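Local coordinates for protein alpha-galactosidase (Umbelopsis vinacea, PDB 3A5V) that hydrolyses terminal alpha-galactosyl residues as a glycoside hydrolase of family 27 and forms a tetramer, at residues A[242-247]-A[252-257]; A[321-326]-A[343-348]. One frame throughout, in Å; residues are numbered along the deposited sequence.

Contact 1 (A[242-247]-A[252-257]); sequences LEVGNG and EEYRVH
The phenol ring of Tyr254 lies with one face against the turn backbone: Val244 CA stands 3.7 Å from the ring centroid, a CH-pi contact, with Gly245 N over the same face nearer the rim. At the ring's edge, Gly247 N gives a hydrogen bond of 2.8 Å to Tyr254 OH. Over one face of the His257 imidazole lies Leu242 CD2, 4.1 Å from its centroid, while Glu243 N approaches in the ring plane and donates to His257 NE2 (3.1 Å, 171°), a nearly straight bond that helps set the imidazole's rotation. With CG anti to its backbone N (chi1 169°), His257 reaches across to this amide. The segment 242-247 belongs to the loop joining strand 236-238 to helix 251-263 in the (beta/alpha)8 barrel, and from Glu243 to Asn246 it makes a type II beta turn, whose third position suits glycine, here Gly245. Asn246 ND2 donates to Glu243 OE1 (2.9 Å), tying the turn's ends together. Asp192 is the strongest polar partner of Tyr254 OH, so a phenylalanine in place of Tyr254 would probably leave both Asp192 and the Gly247 amide without their mate. Val244 CG2 packs against Tyr254 CD1 at 4.1 Å, and Val244 also meets helix 279-285.

Contact 2 (A[321-326]-A[343-348]); sequences NTQVVI and DIWVYN
Val325 and Ile344 meet through their methyl groups where strand 322-329 of the C-terminal beta-sandwich domain is covered by the end of the short helix 341-344. This apolar contact is close, Val325 CG2 lying 3.6 Å from Ile344 CG2, and the two side chains cross at about a right angle. The torsion of Ile344 sets its CG1 beside the backbone N (chi1 -66°) and its CG2 anti to that N; CG2 is the branch that meets both strand residues, for Gln323 CG lies 3.9 Å from it. Branched aliphatic residues suit this place, because both are buried and also pack on Phe390 of strand 384-390.

The side chain of Gln323 runs along the indole, its CB 3.9 Å from Trp345 CZ2 and its CD 3.5 Å from Trp345 NE1. The planes of its amide and the indole are 52° apart, so the two groups are not stacked. Trp345 is the first residue to leave helical geometry after helix 341-344, and its ring lies beside the strand.

The polar interactions gather round the Gln323 amide, which a bend at chi2 (78°) swings alongside the indole. Its NE2 is hydrogen-bonded to Ser315 OG, and the same hydroxyl is bonded to Ile344 O, so one serine joins the glutamine to the helix end. On the amide's oxygen, a water lies 2.6 Å from Gln323 OE1 and probably donates to it. That water sits in the indole plane at the ring's edge, where Trp345 NE1 gives it a weak hydrogen bond of 3.3 Å.

How the contacts relate
Contact 1 belongs to the (beta/alpha)8 barrel domain, which in family 27 enzymes carries the active site, and contact 2 to the C-terminal beta sandwich; they follow one another along the chain, their centres 26 Å apart and their nearest atoms about 7 Å apart, without touching. Strand 384-390 is common ground: Arg255 and Val256, on the helix of contact 1, touch its Val385, whereas Val325 and Ile344 of contact 2 pack on its Phe390. A polyether molecule lies by Trp364, the cation-pi partner of Arg255, and others lie beside Thr322 and beside Tyr347 and Asn348; none is a substrate. Segment 343-348 also reaches the tetramer interface, since Tyr347 OH is hydrogen-bonded to Asp198 of a second subunit.

Contact 1 (A[242-247]-A[252-257])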
loop_
_atom_site.group_PDB
_atom_site.type_symbol
_atom_site.label_atom_id
_atom_site.label_comp_id
_atom_site.label_asym_id
_atom_site.label_seq_id
_atom_site.Cartn_x
_atom_site.Cartn_y
_atom_site.Cartn_z
ATOM N N LEU A 242 -9.108 -10.089 27.320
ATOM C CA LEU A 242 -8.159 -9.962 28.415
ATOM C C LEU A 242 -7.546 -11.326 28.755
ATOM O O LEU A 242 -8.276 -12.295 28.951
ATOM C CB LEU A 242 -8.872 -9.387 29.655
ATOM C CG LEU A 242 -9.350 -7.935 29.472
ATOM C CD1 LEU A 242 -10.465 -7.574 30.477
ATOM C CD2 LEU A 242 -8.185 -6.928 29.546
ATOM N N GLU A 243 -6.218 -11.372 28.846
ATOM C CA GLU A 243 -5.454 -12.591 29.177
ATOM C C GLU A 243 -5.208 -12.787 30.686
ATOM O O GLU A 243 -4.595 -13.780 31.098
ATOM C CB GLU A 243 -4.099 -12.574 28.440
ATOM C CG GLU A 243 -4.215 -12.652 26.914
ATOM C CD GLU A 243 -4.413 -14.076 26.385
ATOM O OE1 GLU A 243 -4.436 -15.036 27.186
ATOM O OE2 GLU A 243 -4.529 -14.232 25.152
ATOM N N VAL A 244 -5.681 -11.840 31.498
ATOM C CA VAL A 244 -5.403 -11.816 32.941
ATOM C C VAL A 244 -5.669 -13.160 33.655
ATOM O O VAL A 244 -6.791 -13.704 33.622
ATOM C CB VAL A 244 -6.179 -10.689 33.650
ATOM C CG1 VAL A 244 -5.753 -10.622 35.133
ATOM C CG2 VAL A 244 -5.941 -9.327 32.934
ATOM N N GLY A 245 -4.626 -13.705 34.267
ATOM C CA GLY A 245 -4.759 -14.949 35.015
ATOM C C GLY A 245 -4.264 -16.169 34.273
ATOM O O GLY A 245 -4.123 -17.244 34.871
ATOM N N ASN A 246 -4.012 -16.030 32.972
ATOM C CA ASN A 246 -3.586 -17.193 32.174
ATOM C C ASN A 246 -2.139 -17.641 32.437
ATOM O O ASN A 246 -1.803 -18.811 32.216
ATOM C CB ASN A 246 -3.928 -17.019 30.682
ATOM C CG ASN A 246 -5.444 -17.013 30.429
ATOM O OD1 ASN A 246 -6.234 -17.538 31.245
ATOM N ND2 ASN A 246 -5.859 -16.412 29.310
ATOM N N GLY A 247 -1.300 -16.739 32.947
ATOM C CA GLY A 247 0.002 -17.157 33.498
ATOM C C GLY A 247 1.257 -16.794 32.707
ATOM O O GLY A 247 2.358 -16.905 33.232
ATOM N N GLU A 252 2.222 -7.096 37.124
ATOM C CA GLU A 252 2.362 -5.721 36.616
ATOM C C GLU A 252 2.095 -5.652 35.102
ATOM O O GLU A 252 1.508 -4.677 34.604
ATOM C CB GLU A 252 3.735 -5.121 36.974
ATOM C CG GLU A 252 3.926 -4.846 38.503
ATOM C CD GLU A 252 2.775 -4.053 39.139
ATOM O OE1 GLU A 252 2.285 -3.093 38.521
ATOM O OE2 GLU A 252 2.339 -4.406 40.266
ATOM N N GLU A 253 2.526 -6.677 34.373
ATOM C CA GLU A 253 2.186 -6.775 32.942
ATOM C C GLU A 253 0.671 -6.868 32.705
ATOM O O GLU A 253 0.157 -6.180 31.841
ATOM C CB GLU A 253 2.902 -7.956 32.293
ATOM C CG GLU A 253 4.392 -7.698 32.117
ATOM C CD GLU A 253 5.192 -8.942 31.729
ATOM O OE1 GLU A 253 4.728 -10.091 31.927
ATOM O OE2 GLU A 253 6.309 -8.747 31.229
ATOM N N TYR A 254 -0.034 -7.724 33.463
ATOM C CA TYR A 254 -1.506 -7.780 33.396
ATOM C C TYR A 254 -2.153 -6.464 33.805
ATOM O O TYR A 254 -3.185 -6.069 33.235
ATOM C CB TYR A 254 -2.087 -8.908 34.264
ATOM C CG TYR A 254 -1.892 -10.283 33.660
ATOM C CD1 TYR A 254 -2.075 -10.497 32.281
ATOM C CD2 TYR A 254 -1.519 -11.373 34.465
ATOM C CE1 TYR A 254 -1.883 -11.767 31.714
ATOM C CE2 TYR A 254 -1.324 -12.656 33.909
ATOM C CZ TYR A 254 -1.508 -12.840 32.539
ATOM O OH TYR A 254 -1.300 -14.098 31.998
ATOM N N ARG A 255 -1.573 -5.793 34.803
ATOM C CA ARG A 255 -2.122 -4.505 35.207
ATOM C C ARG A 255 -2.035 -3.502 34.051
ATOM O O ARG A 255 -2.965 -2.726 33.812
ATOM C CB ARG A 255 -1.416 -3.963 36.460
ATOM C CG ARG A 255 -2.117 -2.732 37.047
ATOM C CD ARG A 255 -1.240 -2.032 38.086
ATOM N NE ARG A 255 -0.744 -2.943 39.121
ATOM C CZ ARG A 255 -1.473 -3.425 40.126
ATOM N NH1 ARG A 255 -2.771 -3.120 40.239
ATOM N NH2 ARG A 255 -0.898 -4.230 41.023
ATOM N N VAL A 256 -0.912 -3.522 33.330
ATOM C CA VAL A 256 -0.740 -2.636 32.182
ATOM C C VAL A 256 -1.769 -2.926 31.095
ATOM O O VAL A 256 -2.442 -2.030 30.589
ATOM C CB VAL A 256 0.707 -2.738 31.612
ATOM C CG1 VAL A 256 0.871 -1.858 30.323
ATOM C CG2 VAL A 256 1.651 -2.295 32.643
ATOM N N HIS A 257 -1.868 -4.201 30.755
ATOM C CA HIS A 257 -2.798 -4.736 29.773
ATOM C C HIS A 257 -4.230 -4.293 30.111
ATOM O O HIS A 257 -4.884 -3.624 29.302
ATOM C CB HIS A 257 -2.575 -6.265 29.779
ATOM C CG HIS A 257 -3.590 -7.084 29.032
ATOM N ND1 HIS A 257 -4.081 -6.744 27.790
ATOM C CD2 HIS A 257 -4.122 -8.296 29.330
ATOM C CE1 HIS A 257 -4.903 -7.693 27.373
ATOM N NE2 HIS A 257 -4.938 -8.650 28.286
#

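Contact 2 (A[321-326]-A[343-348])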
loop_
_atom_site.group_PDB
_atom_site.type_symbol
_atom_site.label_atom_id
_atom_site.label_comp_id
_atom_site.label_asym_id
_atom_site.label_seq_id
_atom_site.Cartn_x
_atom_site.Cartn_y
_atom_site.Cartn_z
ATOM N N ASN A 321 -15.482 17.152 34.616
ATOM C CA ASN A 321 -14.230 17.883 34.486
ATOM C C ASN A 321 -13.027 17.170 35.125
ATOM O O ASN A 321 -12.068 17.818 35.543
ATOM C CB ASN A 321 -14.411 19.309 35.053
ATOM C CG ASN A 321 -13.506 20.321 34.408
ATOM O OD1 ASN A 321 -13.124 20.188 33.245
ATOM N ND2 ASN A 321 -13.148 21.356 35.168
ATOM N N THR A 322 -13.073 15.843 35.225
ATOM C CA THR A 322 -11.929 15.107 35.763
ATOM C C THR A 322 -11.104 14.529 34.598
ATOM O O THR A 322 -11.527 14.615 33.441
ATOM C CB THR A 322 -12.347 14.027 36.788
ATOM O OG1 THR A 322 -13.189 13.059 36.149
ATOM C CG2 THR A 322 -13.113 14.672 37.996
ATOM N N GLN A 323 -9.928 13.980 34.905
ATOM C CA GLN A 323 -8.993 13.516 33.860
ATOM C C GLN A 323 -8.387 12.198 34.265
ATOM O O GLN A 323 -8.019 12.018 35.432
ATOM C CB GLN A 323 -7.855 14.528 33.661
ATOM C CG GLN A 323 -7.071 14.422 32.315
ATOM C CD GLN A 323 -7.832 15.027 31.132
ATOM O OE1 GLN A 323 -8.910 15.589 31.296
ATOM N NE2 GLN A 323 -7.281 14.885 29.935
ATOM N N VAL A 324 -8.258 11.281 33.313
ATOM C CA VAL A 324 -7.476 10.071 33.574
ATOM C C VAL A 324 -6.064 10.301 33.022
ATOM O O VAL A 324 -5.899 10.879 31.943
ATOM C CB VAL A 324 -8.142 8.763 33.022
ATOM C CG1 VAL A 324 -8.202 8.766 31.484
ATOM C CG2 VAL A 324 -7.386 7.512 33.528
ATOM N N VAL A 325 -5.059 9.900 33.791
ATOM C CA VAL A 325 -3.659 10.021 33.382
ATOM C C VAL A 325 -2.966 8.700 33.645
ATOM O O VAL A 325 -3.092 8.130 34.732
ATOM C CB VAL A 325 -2.928 11.209 34.085
ATOM C CG1 VAL A 325 -1.424 11.232 33.748
ATOM C CG2 VAL A 325 -3.572 12.545 33.666
ATOM N N ILE A 326 -2.252 8.201 32.638
ATOM C CA ILE A 326 -1.496 6.952 32.783
ATOM C C ILE A 326 -0.026 7.135 32.432
ATOM O O ILE A 326 0.312 7.567 31.315
ATOM C CB ILE A 326 -2.069 5.812 31.891
ATOM C CG1 ILE A 326 -3.570 5.628 32.156
ATOM C CG2 ILE A 326 -1.302 4.502 32.128
ATOM C CD1 ILE A 326 -4.345 5.159 30.974
ATOM N N ASP A 343 1.533 18.912 29.430
ATOM C CA ASP A 343 1.379 17.699 28.617
ATOM C C ASP A 343 0.011 17.048 28.819
ATOM O O ASP A 343 -0.632 16.668 27.841
ATOM C CB ASP A 343 2.481 16.702 28.917
ATOM C CG ASP A 343 3.799 17.077 28.230
ATOM O OD1 ASP A 343 3.781 17.790 27.192
ATOM O OD2 ASP A 343 4.835 16.652 28.737
ATOM N N ILE A 344 -0.422 16.927 30.074
ATOM C CA ILE A 344 -1.727 16.319 30.391
ATOM C C ILE A 344 -2.874 17.003 29.627
ATOM O O ILE A 344 -3.778 16.319 29.106
ATOM C CB ILE A 344 -1.989 16.279 31.924
ATOM C CG1 ILE A 344 -0.984 15.317 32.594
ATOM C CG2 ILE A 344 -3.453 15.834 32.244
ATOM C CD1 ILE A 344 -0.825 15.516 34.129
ATOM N N TRP A 345 -2.826 18.342 29.563
ATOM C CA TRP A 345 -3.820 19.135 28.822
ATOM C C TRP A 345 -3.231 19.798 27.552
ATOM O O TRP A 345 -3.605 20.928 27.189
ATOM C CB TRP A 345 -4.491 20.175 29.756
ATOM C CG TRP A 345 -5.373 19.490 30.782
ATOM C CD1 TRP A 345 -6.629 19.006 30.578
ATOM C CD2 TRP A 345 -5.043 19.189 32.139
ATOM N NE1 TRP A 345 -7.115 18.434 31.727
ATOM C CE2 TRP A 345 -6.165 18.529 32.704
ATOM C CE3 TRP A 345 -3.912 19.414 32.941
ATOM C CZ2 TRP A 345 -6.190 18.085 34.027
ATOM C CZ3 TRP A 345 -3.930 18.970 34.261
ATOM C CH2 TRP A 345 -5.073 18.321 34.795
ATOM N N VAL A 346 -2.333 19.083 26.864
ATOM C CA VAL A 346 -1.684 19.623 25.657
ATOM C C VAL A 346 -2.664 20.203 24.615
ATOM O O VAL A 346 -2.391 21.260 24.052
ATOM C CB VAL A 346 -0.686 18.600 24.981
ATOM C CG1 VAL A 346 -1.390 17.290 24.543
ATOM C CG2 VAL A 346 0.094 19.254 23.807
ATOM N N TYR A 347 -3.795 19.533 24.370
ATOM C CA TYR A 347 -4.706 19.972 23.312
ATOM C C TYR A 347 -5.433 21.266 23.689
ATOM O O TYR A 347 -6.004 21.941 22.820
ATOM C CB TYR A 347 -5.670 18.850 22.896
ATOM C CG TYR A 347 -4.913 17.585 22.508
ATOM C CD1 TYR A 347 -3.948 17.609 21.487
ATOM C CD2 TYR A 347 -5.136 16.382 23.182
ATOM C CE1 TYR A 347 -3.221 16.463 21.158
ATOM C CE2 TYR A 347 -4.444 15.223 22.836
ATOM C CZ TYR A 347 -3.480 15.280 21.837
ATOM O OH TYR A 347 -2.793 14.142 21.516
ATOM N N ASN A 348 -5.381 21.612 24.978
ATOM C CA ASN A 348 -5.947 22.880 25.455
ATOM C C ASN A 348 -4.979 24.056 25.454
ATOM O O ASN A 348 -5.391 25.175 25.741
ATOM C CB ASN A 348 -6.537 22.728 26.860
ATOM C CG ASN A 348 -7.724 21.789 26.894
ATOM O OD1 ASN A 348 -7.596 20.624 27.285
ATOM N ND2 ASN A 348 -8.887 22.292 26.507
HETATM O O HOH W 1 -10.130 17.445 32.673
#